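Local atomic coordinates of MFP2B (Ascaris suum, PDB entry 2BJR), a protein that takes part in the amoeboid motility of nematode sperm, where it enhances polymerisation of the major sperm protein (MSP). Residues A[7-12]-A[163-168]; A[32-37]-A[195-200]; A[26-31]-A[93-98]. All blocks are in the same frame, centred on the assembly; numbering follows the deposited sequence.

Interaction 1: residues A[7-12]-A[163-168]; sequences KEDTWA and IARELK
Arg165 reaches from strand 161-166 to the residues leading into strand 10-15, and its guanidinium meets Asp9 and the carbonyl of Lys7 at two places round its rim, both near its plane. The arginine chain runs out extended and then turns about its CG-CD bond (chi3 53°), which brings NH1 and NH2 toward residues 7-9. Arg165 NH2 donates to Lys7 O at 2.9 Å, nearly within the guanidinium plane and only a little tilted from the plane of the carbonyl. Arg165 NH1 lies between two acceptors: it forms a salt bridge to Asp9 OD1 at 2.7 Å and a long, weak bond to Lys7 O.

The two charged groups do not form the flat, two-pronged pair often seen between arginine and aspartate. Their planes are 87° apart, so that OD1 sits at the guanidinium edge while NH1 comes to that oxygen from above the carboxylate, 61° out of its plane. Asp9 OD2 stays 3.6 Å from Arg165 NH1 and lies against the CD methylene of the arginine, leaving OD1 as the single salt-bridging oxygen. Asp9 CG stands beside its own backbone N, anti to the carbonyl carbon, and from there the carboxylate reaches across to the arginine.

Asp9 OD1 has a further partner in Tyr93 OH, on the adjacent strand 92-97. Arg165 is likewise shared: NE makes a salt bridge with Glu110, and Tyr91 adds a cation-pi contact. This buried arginine therefore joins the irregular N-terminal residues to the small antiparallel sheet of strands 92-97, 161-166 and 110-111. With two carboxylates beside it, its positive charge is probably well compensated, and the bonds to a backbone carbonyl and a carboxylate together would restrict rotation of the guanidinium.

Interaction 2: residues A[32-37]-A[195-200]; sequences NMYVAL and WADFRC
The contact bridges two antiparallel sheets from the two successive cytosolic motility protein regions of the chain: Tyr34 at the start of strand 34-40 meets Asp197 on strand 194-199. The two side chains approach from opposite directions, and the phenol hydroxyl donates a short hydrogen bond to the carboxylate, with Tyr34 OH 2.6 Å from Asp197 OD1. The hydroxyl arrives on the syn side of OD1, 25° out of the carboxylate plane.

The second oxygen also rests against the tyrosine. Asp197 OD2 lies in the plane of the ring, at its edge, 3.5 Å from Tyr34 CE2, so both carboxylate oxygens face the same corner of the phenol although the hydroxyl bonds to OD1. Ring and carboxylate planes are turned 61° from each other. On both residues CG is anti to the carbonyl carbon, which carries the two polar ends out from their strands to meet between the sheets.

Strand 34-40 pairs with 43-52 and 76-81 in the first sheet, and strand 194-199 with 268-274 in the second, so the tyrosine reaches from one sheet to an edge of the other. The phenol is buried: its ring meets that of Phe20, and the side chain touches Lys26 and Gln270, the latter on strand 268-274. Two residues along from Asp197, Arg199 forms a salt bridge to Asp22 of the first region, adding a charged link between the same two parts of the chain.

Interaction 3: residues A[26-31]-A[93-98]; sequences KALGQQ and YNWIKY
Gln31 O accepts a bond from Lys26 NZ at 2.9 Å, closing the loop 26-31 whose first three residues lie on Trp95 of strand 92-97. The ammonium comes from above the plane of that carbonyl, 48° out of it, and is also bonded to Gln270 OE1.

Leu28 forms the main apolar contact. Its CB stands 3.6 Å from the centroid of the five-membered ring of Trp95, just 6° off the normal, a CH-pi contact squarely over the face. Leu28 CG is anti to its own backbone N (chi1 -175°), which leaves both methyls beside the indole: Leu28 CD1 approaches Trp95 CD1 at 3.9 Å, while Leu28 CD2 comes equally near Trp95 CB.

The backbone covers the other part of the indole. Leu28 N lies over the same face, 3.6 Å from Trp95 CZ2 and offset toward the rim. Lys26 O is 3.5 Å from that carbon in an oblique approach, and Ala27 CA also packs against it. Leu121 of strand 117-122 touches both Ala27 and Trp95.

A backbone bond from Gln30 N to Ala27 O at 3.0 Å closes a type II beta turn over residues 27-30, with Gly29 at its third position. Gln30 NE2 bonds back to Leu28 O. The tryptophan thus receives the first half of a type II turn, in the connection between strands 10-15 and 34-40.

Interactions 1 and 3 lie on the small sheet of strands 92-97, 161-166 and 110-111, holding the N-terminal residues and the 26-31 turn respectively. Interaction 2, closest to the chain's centre, is the one of the three whose two segments belong to different family regions. All are partly buried, but chemistry follows place: a charged network round buried Arg165 with exposed Lys7 and Glu8 in interaction 1, one short bond from buried Tyr34 in interaction 2, and apolar packing of exposed Leu28 on a partly exposed indole in interaction 3. Trp11 and Ile163 pack on Val35, Ala164 N pairs with Asn94 O, and Ala27 N with Met33 O, which ties the turn to the residue just before strand 34-40.

Interaction 1: residues A[7-12]-A[163-168]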
loop_
_atom_site.group_PDB
_atom_site.type_symbol
_atom_site.label_atom_id
_atom_site.label_comp_id
_atom_site.label_asym_id
_atom_site.label_seq_id
_atom_site.Cartn_x
_atom_site.Cartn_y
_atom_site.Cartn_z
ATOM N N LYS A 7 -4.185 -9.429 -23.235
ATOM C CA LYS A 7 -4.386 -10.558 -22.334
ATOM C C LYS A 7 -5.602 -10.275 -21.458
ATOM O O LYS A 7 -6.046 -9.135 -21.320
ATOM C CB LYS A 7 -3.173 -10.861 -21.443
ATOM C CG LYS A 7 -1.819 -11.050 -22.152
ATOM C CD LYS A 7 -1.090 -12.313 -21.677
ATOM C CE LYS A 7 0.457 -12.117 -21.569
ATOM N NZ LYS A 7 1.040 -12.631 -20.258
ATOM N N GLU A 8 -6.154 -11.329 -20.896
ATOM C CA GLU A 8 -7.257 -11.195 -19.952
ATOM C C GLU A 8 -6.663 -10.805 -18.614
ATOM O O GLU A 8 -5.500 -11.098 -18.329
ATOM C CB GLU A 8 -7.963 -12.536 -19.729
ATOM C CG GLU A 8 -8.644 -13.155 -20.929
ATOM C CD GLU A 8 -8.967 -14.630 -20.699
ATOM O OE1 GLU A 8 -8.789 -15.149 -19.544
ATOM O OE2 GLU A 8 -9.423 -15.259 -21.672
ATOM N N ASP A 9 -7.508 -10.262 -17.745
ATOM C CA ASP A 9 -7.083 -9.980 -16.390
ATOM C C ASP A 9 -6.593 -11.211 -15.681
ATOM O O ASP A 9 -7.134 -12.309 -15.854
ATOM C CB ASP A 9 -8.255 -9.376 -15.614
ATOM C CG ASP A 9 -8.882 -8.246 -16.335
ATOM O OD1 ASP A 9 -8.189 -7.229 -16.549
ATOM O OD2 ASP A 9 -10.046 -8.284 -16.756
ATOM N N THR A 10 -5.581 -11.062 -14.854
ATOM C CA THR A 10 -5.120 -12.144 -14.018
ATOM C C THR A 10 -5.611 -11.952 -12.607
ATOM O O THR A 10 -5.268 -10.957 -11.937
ATOM C CB THR A 10 -3.595 -12.233 -13.964
ATOM O OG1 THR A 10 -3.079 -12.564 -15.247
ATOM C CG2 THR A 10 -3.160 -13.388 -13.099
ATOM N N TRP A 11 -6.355 -12.948 -12.158
ATOM C CA TRP A 11 -6.801 -13.058 -10.785
ATOM C C TRP A 11 -5.948 -14.130 -10.160
ATOM O O TRP A 11 -6.160 -15.344 -10.353
ATOM C CB TRP A 11 -8.310 -13.394 -10.731
ATOM C CG TRP A 11 -9.115 -12.266 -11.261
ATOM C CD1 TRP A 11 -9.558 -12.122 -12.527
ATOM C CD2 TRP A 11 -9.544 -11.092 -10.553
ATOM N NE1 TRP A 11 -10.263 -10.955 -12.651
ATOM C CE2 TRP A 11 -10.272 -10.306 -11.452
ATOM C CE3 TRP A 11 -9.431 -10.652 -9.239
ATOM C CZ2 TRP A 11 -10.847 -9.082 -11.103
ATOM C CZ3 TRP A 11 -10.032 -9.457 -8.891
ATOM C CH2 TRP A 11 -10.715 -8.675 -9.820
ATOM N N ALA A 12 -4.946 -13.692 -9.417
ATOM C CA ALA A 12 -3.948 -14.575 -8.884
ATOM C C ALA A 12 -4.384 -15.341 -7.680
ATOM O O ALA A 12 -5.212 -14.893 -6.901
ATOM C CB ALA A 12 -2.649 -13.773 -8.557
ATOM N N ILE A 163 -12.524 0.175 -12.031
ATOM C CA ILE A 163 -11.332 -0.041 -12.858
ATOM C C ILE A 163 -11.685 -0.172 -14.344
ATOM O O ILE A 163 -12.535 -1.014 -14.720
ATOM C CB ILE A 163 -10.585 -1.287 -12.404
ATOM C CG1 ILE A 163 -10.063 -1.112 -10.973
ATOM C CG2 ILE A 163 -9.458 -1.606 -13.326
ATOM C CD1 ILE A 163 -9.606 -2.414 -10.325
ATOM N N ALA A 164 -11.011 0.631 -15.175
ATOM C CA ALA A 164 -11.039 0.466 -16.645
ATOM C C ALA A 164 -9.728 -0.138 -17.112
ATOM O O ALA A 164 -8.643 0.187 -16.601
ATOM C CB ALA A 164 -11.265 1.828 -17.327
ATOM N N ARG A 165 -9.811 -1.069 -18.057
ATOM C CA ARG A 165 -8.670 -1.511 -18.822
ATOM C C ARG A 165 -8.462 -0.547 -19.997
ATOM O O ARG A 165 -9.366 -0.355 -20.830
ATOM C CB ARG A 165 -8.893 -2.945 -19.360
ATOM C CG ARG A 165 -9.025 -4.036 -18.333
ATOM C CD ARG A 165 -9.855 -5.255 -18.811
ATOM N NE ARG A 165 -9.354 -5.799 -20.088
ATOM C CZ ARG A 165 -8.338 -6.610 -20.232
ATOM N NH1 ARG A 165 -7.645 -7.052 -19.194
ATOM N NH2 ARG A 165 -7.981 -7.006 -21.472
ATOM N N GLU A 166 -7.277 0.054 -20.051
ATOM C CA GLU A 166 -6.904 0.963 -21.119
ATOM C C GLU A 166 -6.088 0.156 -22.102
ATOM O O GLU A 166 -5.048 -0.401 -21.755
ATOM C CB GLU A 166 -6.056 2.114 -20.574
ATOM C CG GLU A 166 -6.762 2.958 -19.556
ATOM C CD GLU A 166 -7.575 4.098 -20.125
ATOM O OE1 GLU A 166 -7.625 4.275 -21.363
ATOM O OE2 GLU A 166 -8.185 4.814 -19.316
ATOM N N LEU A 167 -6.561 0.123 -23.342
ATOM C CA LEU A 167 -6.018 -0.749 -24.369
ATOM C C LEU A 167 -5.019 -0.039 -25.295
ATOM O O LEU A 167 -4.355 -0.704 -26.096
ATOM C CB LEU A 167 -7.167 -1.359 -25.178
ATOM C CG LEU A 167 -8.137 -2.198 -24.327
ATOM C CD1 LEU A 167 -9.172 -2.930 -25.199
ATOM C CD2 LEU A 167 -7.359 -3.179 -23.479
ATOM N N LYS A 168 -4.875 1.276 -25.145
ATOM C CA LYS A 168 -3.881 2.038 -25.930
ATOM C C LYS A 168 -2.878 2.802 -25.050
ATOM O O LYS A 168 -3.225 3.377 -24.007
ATOM C CB LYS A 168 -4.552 2.977 -26.954
ATOM C CG LYS A 168 -5.630 3.921 -26.408
ATOM C CD LYS A 168 -6.733 4.258 -27.441
ATOM C CE LYS A 168 -8.042 4.738 -26.727
ATOM N NZ LYS A 168 -8.720 5.947 -27.365
#

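Interaction 2: residues A[32-37]-A[195-200]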
loop_
_atom_site.group_PDB
_atom_site.type_symbol
_atom_site.label_atom_id
_atom_site.label_comp_id
_atom_site.label_asym_id
_atom_site.label_seq_id
_atom_site.Cartn_x
_atom_site.Cartn_y
_atom_site.Cartn_z
ATOM N N ASN A 32 -3.587 -0.393 2.466
ATOM C CA ASN A 32 -3.600 -1.802 2.779
ATOM C C ASN A 32 -4.931 -2.404 2.428
ATOM O O ASN A 32 -5.632 -2.936 3.292
ATOM C CB ASN A 32 -3.287 -1.991 4.216
ATOM C CG ASN A 32 -3.131 -3.464 4.628
ATOM O OD1 ASN A 32 -2.751 -4.304 3.835
ATOM N ND2 ASN A 32 -3.396 -3.750 5.926
HETATM N N MSE A 33 -5.297 -2.244 1.176
HETATM C CA MSE A 33 -6.592 -2.700 0.681
HETATM C C MSE A 33 -6.377 -3.089 -0.777
HETATM O O MSE A 33 -5.980 -2.240 -1.574
HETATM C CB MSE A 33 -7.651 -1.603 0.818
HETATM C CG MSE A 33 -9.040 -2.047 0.456
HETATM SE SE MSE A 33 -10.320 -0.610 0.841
HETATM C CE MSE A 33 -10.013 -0.584 2.837
ATOM N N TYR A 34 -6.679 -4.361 -1.126
ATOM C CA TYR A 34 -6.391 -4.926 -2.441
ATOM C C TYR A 34 -7.671 -5.518 -3.049
ATOM O O TYR A 34 -8.527 -6.008 -2.325
ATOM C CB TYR A 34 -5.291 -5.994 -2.377
ATOM C CG TYR A 34 -4.012 -5.542 -1.703
ATOM C CD1 TYR A 34 -3.884 -5.527 -0.318
ATOM C CD2 TYR A 34 -2.902 -5.198 -2.453
ATOM C CE1 TYR A 34 -2.714 -5.106 0.294
ATOM C CE2 TYR A 34 -1.738 -4.808 -1.852
ATOM C CZ TYR A 34 -1.637 -4.772 -0.512
ATOM O OH TYR A 34 -0.434 -4.436 0.025
ATOM N N VAL A 35 -7.738 -5.488 -4.378
ATOM C CA VAL A 35 -8.886 -5.958 -5.127
ATOM C C VAL A 35 -8.906 -7.485 -5.076
ATOM O O VAL A 35 -7.947 -8.162 -5.511
ATOM C CB VAL A 35 -8.872 -5.434 -6.615
ATOM C CG1 VAL A 35 -10.135 -5.839 -7.304
ATOM C CG2 VAL A 35 -8.741 -3.923 -6.634
ATOM N N ALA A 36 -10.035 -8.032 -4.624
ATOM C CA ALA A 36 -10.176 -9.463 -4.397
ATOM C C ALA A 36 -11.452 -10.004 -4.976
ATOM O O ALA A 36 -12.399 -9.277 -5.273
ATOM C CB ALA A 36 -10.095 -9.809 -2.943
ATOM N N LEU A 37 -11.415 -11.306 -5.183
ATOM C CA LEU A 37 -12.480 -12.042 -5.889
ATOM C C LEU A 37 -12.746 -13.392 -5.232
ATOM O O LEU A 37 -11.831 -14.139 -4.874
ATOM C CB LEU A 37 -12.080 -12.248 -7.361
ATOM C CG LEU A 37 -12.990 -13.159 -8.222
ATOM C CD1 LEU A 37 -14.391 -12.527 -8.431
ATOM C CD2 LEU A 37 -12.259 -13.400 -9.552
ATOM N N TRP A 195 4.602 2.944 -2.478
ATOM C CA TRP A 195 4.877 1.728 -1.710
ATOM C C TRP A 195 4.768 0.492 -2.587
ATOM O O TRP A 195 3.754 0.306 -3.241
ATOM C CB TRP A 195 3.841 1.624 -0.569
ATOM C CG TRP A 195 3.982 2.682 0.513
ATOM C CD1 TRP A 195 3.280 3.849 0.635
ATOM C CD2 TRP A 195 4.825 2.612 1.628
ATOM N NE1 TRP A 195 3.626 4.492 1.795
ATOM C CE2 TRP A 195 4.600 3.761 2.410
ATOM C CE3 TRP A 195 5.780 1.684 2.062
ATOM C CZ2 TRP A 195 5.273 4.000 3.598
ATOM C CZ3 TRP A 195 6.449 1.941 3.200
ATOM C CH2 TRP A 195 6.188 3.082 3.971
ATOM N N ALA A 196 5.785 -0.368 -2.606
ATOM C CA ALA A 196 5.783 -1.493 -3.490
ATOM C C ALA A 196 5.579 -2.770 -2.657
ATOM O O ALA A 196 6.143 -2.936 -1.589
ATOM C CB ALA A 196 7.097 -1.559 -4.261
ATOM N N ASP A 197 4.806 -3.705 -3.178
ATOM C CA ASP A 197 4.566 -5.007 -2.507
ATOM C C ASP A 197 5.621 -6.036 -2.858
ATOM O O ASP A 197 5.907 -6.263 -4.051
ATOM C CB ASP A 197 3.204 -5.541 -2.950
ATOM C CG ASP A 197 2.054 -4.674 -2.429
ATOM O OD1 ASP A 197 1.804 -4.749 -1.218
ATOM O OD2 ASP A 197 1.421 -3.866 -3.147
ATOM N N PHE A 198 6.162 -6.653 -1.813
ATOM C CA PHE A 198 7.099 -7.740 -1.874
ATOM C C PHE A 198 6.905 -8.661 -0.704
ATOM O O PHE A 198 6.353 -8.284 0.320
ATOM C CB PHE A 198 8.513 -7.210 -1.794
ATOM C CG PHE A 198 8.977 -6.527 -3.017
ATOM C CD1 PHE A 198 8.908 -5.152 -3.143
ATOM C CD2 PHE A 198 9.557 -7.270 -4.054
ATOM C CE1 PHE A 198 9.372 -4.501 -4.319
ATOM C CE2 PHE A 198 10.038 -6.614 -5.227
ATOM C CZ PHE A 198 9.928 -5.239 -5.342
ATOM N N ARG A 199 7.404 -9.886 -0.824
ATOM C CA ARG A 199 7.468 -10.788 0.313
ATOM C C ARG A 199 8.889 -10.879 0.789
ATOM O O ARG A 199 9.795 -10.886 -0.014
ATOM C CB ARG A 199 6.976 -12.180 -0.043
ATOM C CG ARG A 199 5.527 -12.283 -0.554
ATOM C CD ARG A 199 5.135 -13.732 -0.997
ATOM N NE ARG A 199 5.971 -14.144 -2.118
ATOM C CZ ARG A 199 5.722 -13.880 -3.384
ATOM N NH1 ARG A 199 4.593 -13.288 -3.744
ATOM N NH2 ARG A 199 6.603 -14.242 -4.313
ATOM N N CYS A 200 9.083 -11.026 2.093
ATOM C CA CYS A 200 10.405 -11.279 2.619
ATOM C C CYS A 200 10.904 -12.560 2.015
ATOM O O CYS A 200 10.111 -13.495 1.780
ATOM C CB CYS A 200 10.398 -11.454 4.113
ATOM S SG CYS A 200 10.067 -9.866 4.830
#

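Interaction 3: residues A[26-31]-A[93-98]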
loop_
_atom_site.group_PDB
_atom_site.type_symbol
_atom_site.label_atom_id
_atom_site.label_comp_id
_atom_site.label_asym_id
_atom_site.label_seq_id
_atom_site.Cartn_x
_atom_site.Cartn_y
_atom_site.Cartn_z
ATOM N N LYS A 26 -3.662 -2.675 -5.642
ATOM C CA LYS A 26 -4.313 -1.922 -4.558
ATOM C C LYS A 26 -5.524 -1.143 -4.959
ATOM O O LYS A 26 -5.594 -0.629 -6.055
ATOM C CB LYS A 26 -3.300 -0.913 -3.975
ATOM C CG LYS A 26 -2.048 -1.603 -3.582
ATOM C CD LYS A 26 -1.184 -0.676 -2.795
ATOM C CE LYS A 26 -1.112 -1.018 -1.343
ATOM N NZ LYS A 26 -0.122 -0.085 -0.713
ATOM N N ALA A 27 -6.524 -1.042 -4.076
ATOM C CA ALA A 27 -7.541 -0.004 -4.226
ATOM C C ALA A 27 -6.861 1.356 -4.275
ATOM O O ALA A 27 -5.981 1.610 -3.463
ATOM C CB ALA A 27 -8.466 -0.053 -3.106
ATOM N N LEU A 28 -7.260 2.204 -5.248
ATOM C CA LEU A 28 -6.488 3.442 -5.541
ATOM C C LEU A 28 -6.360 4.270 -4.301
ATOM O O LEU A 28 -7.358 4.574 -3.670
ATOM C CB LEU A 28 -7.189 4.272 -6.590
ATOM C CG LEU A 28 -6.420 5.530 -7.061
ATOM C CD1 LEU A 28 -5.207 5.146 -7.824
ATOM C CD2 LEU A 28 -7.350 6.431 -7.837
ATOM N N GLY A 29 -5.151 4.666 -3.965
ATOM C CA GLY A 29 -4.952 5.570 -2.840
ATOM C C GLY A 29 -4.945 4.933 -1.462
ATOM O O GLY A 29 -4.697 5.633 -0.452
ATOM N N GLN A 30 -5.157 3.623 -1.367
ATOM C CA GLN A 30 -5.309 2.988 -0.070
ATOM C C GLN A 30 -4.047 2.259 0.324
ATOM O O GLN A 30 -3.394 1.633 -0.514
ATOM C CB GLN A 30 -6.525 2.029 -0.063
ATOM C CG GLN A 30 -7.800 2.630 -0.676
ATOM C CD GLN A 30 -8.176 3.966 -0.035
ATOM O OE1 GLN A 30 -8.240 4.070 1.203
ATOM N NE2 GLN A 30 -8.381 4.982 -0.859
ATOM N N GLN A 31 -3.728 2.287 1.620
ATOM C CA GLN A 31 -2.463 1.739 2.084
ATOM C C GLN A 31 -2.439 0.224 2.125
ATOM O O GLN A 31 -1.409 -0.375 1.865
ATOM C CB GLN A 31 -2.108 2.292 3.476
ATOM C CG GLN A 31 -0.678 1.975 3.911
ATOM C CD GLN A 31 0.363 2.672 2.998
ATOM O OE1 GLN A 31 0.322 3.891 2.876
ATOM N NE2 GLN A 31 1.213 1.911 2.336
ATOM N N TYR A 93 -4.426 -0.563 -16.001
ATOM C CA TYR A 93 -5.629 -0.239 -15.236
ATOM C C TYR A 93 -5.687 1.238 -14.881
ATOM O O TYR A 93 -4.679 1.856 -14.485
ATOM C CB TYR A 93 -5.668 -1.080 -13.975
ATOM C CG TYR A 93 -5.919 -2.557 -14.199
ATOM C CD1 TYR A 93 -5.230 -3.517 -13.461
ATOM C CD2 TYR A 93 -6.893 -3.004 -15.096
ATOM C CE1 TYR A 93 -5.484 -4.857 -13.615
ATOM C CE2 TYR A 93 -7.147 -4.366 -15.239
ATOM C CZ TYR A 93 -6.447 -5.267 -14.509
ATOM O OH TYR A 93 -6.683 -6.622 -14.662
ATOM N N ASN A 94 -6.849 1.813 -15.090
ATOM C CA ASN A 94 -7.110 3.211 -14.787
ATOM C C ASN A 94 -8.390 3.300 -13.969
ATOM O O ASN A 94 -9.428 2.789 -14.388
ATOM C CB ASN A 94 -7.259 3.983 -16.097
ATOM C CG ASN A 94 -7.270 5.488 -15.907
ATOM O OD1 ASN A 94 -6.898 6.005 -14.855
ATOM N ND2 ASN A 94 -7.706 6.200 -16.931
ATOM N N TRP A 95 -8.340 3.950 -12.812
ATOM C CA TRP A 95 -9.536 4.076 -11.976
ATOM C C TRP A 95 -10.331 5.273 -12.413
ATOM O O TRP A 95 -9.810 6.370 -12.448
ATOM C CB TRP A 95 -9.161 4.209 -10.487
ATOM C CG TRP A 95 -8.552 3.018 -9.852
ATOM C CD1 TRP A 95 -7.272 2.630 -9.906
ATOM C CD2 TRP A 95 -9.228 2.035 -9.022
ATOM N NE1 TRP A 95 -7.089 1.459 -9.206
ATOM C CE2 TRP A 95 -8.264 1.090 -8.628
ATOM C CE3 TRP A 95 -10.547 1.854 -8.620
ATOM C CZ2 TRP A 95 -8.562 0.001 -7.817
ATOM C CZ3 TRP A 95 -10.848 0.795 -7.799
ATOM C CH2 TRP A 95 -9.863 -0.128 -7.411
ATOM N N ILE A 96 -11.606 5.095 -12.754
ATOM C CA ILE A 96 -12.459 6.178 -13.198
ATOM C C ILE A 96 -13.672 6.323 -12.308
ATOM O O ILE A 96 -14.050 5.385 -11.612
ATOM C CB ILE A 96 -12.934 5.949 -14.653
ATOM C CG1 ILE A 96 -13.875 4.710 -14.723
ATOM C CG2 ILE A 96 -11.760 5.776 -15.525
ATOM C CD1 ILE A 96 -14.545 4.545 -16.067
ATOM N N LYS A 97 -14.335 7.474 -12.384
ATOM C CA LYS A 97 -15.588 7.656 -11.684
ATOM C C LYS A 97 -16.641 6.789 -12.343
ATOM O O LYS A 97 -16.701 6.674 -13.568
ATOM C CB LYS A 97 -16.066 9.100 -11.733
ATOM C CG LYS A 97 -15.232 10.062 -10.880
ATOM C CD LYS A 97 -15.937 11.423 -10.811
ATOM C CE LYS A 97 -15.005 12.586 -11.043
ATOM N NZ LYS A 97 -15.793 13.847 -11.331
ATOM N N TYR A 98 -17.494 6.219 -11.512
ATOM C CA TYR A 98 -18.544 5.344 -11.980
ATOM C C TYR A 98 -19.414 6.120 -12.997
ATOM O O TYR A 98 -19.829 5.566 -14.010
ATOM C CB TYR A 98 -19.348 4.907 -10.776
ATOM C CG TYR A 98 -20.502 4.029 -11.082
ATOM C CD1 TYR A 98 -20.306 2.679 -11.395
ATOM C CD2 TYR A 98 -21.789 4.530 -11.086
ATOM C CE1 TYR A 98 -21.398 1.855 -11.697
ATOM C CE2 TYR A 98 -22.885 3.717 -11.368
ATOM C CZ TYR A 98 -22.689 2.386 -11.676
ATOM O OH TYR A 98 -23.792 1.558 -11.917
#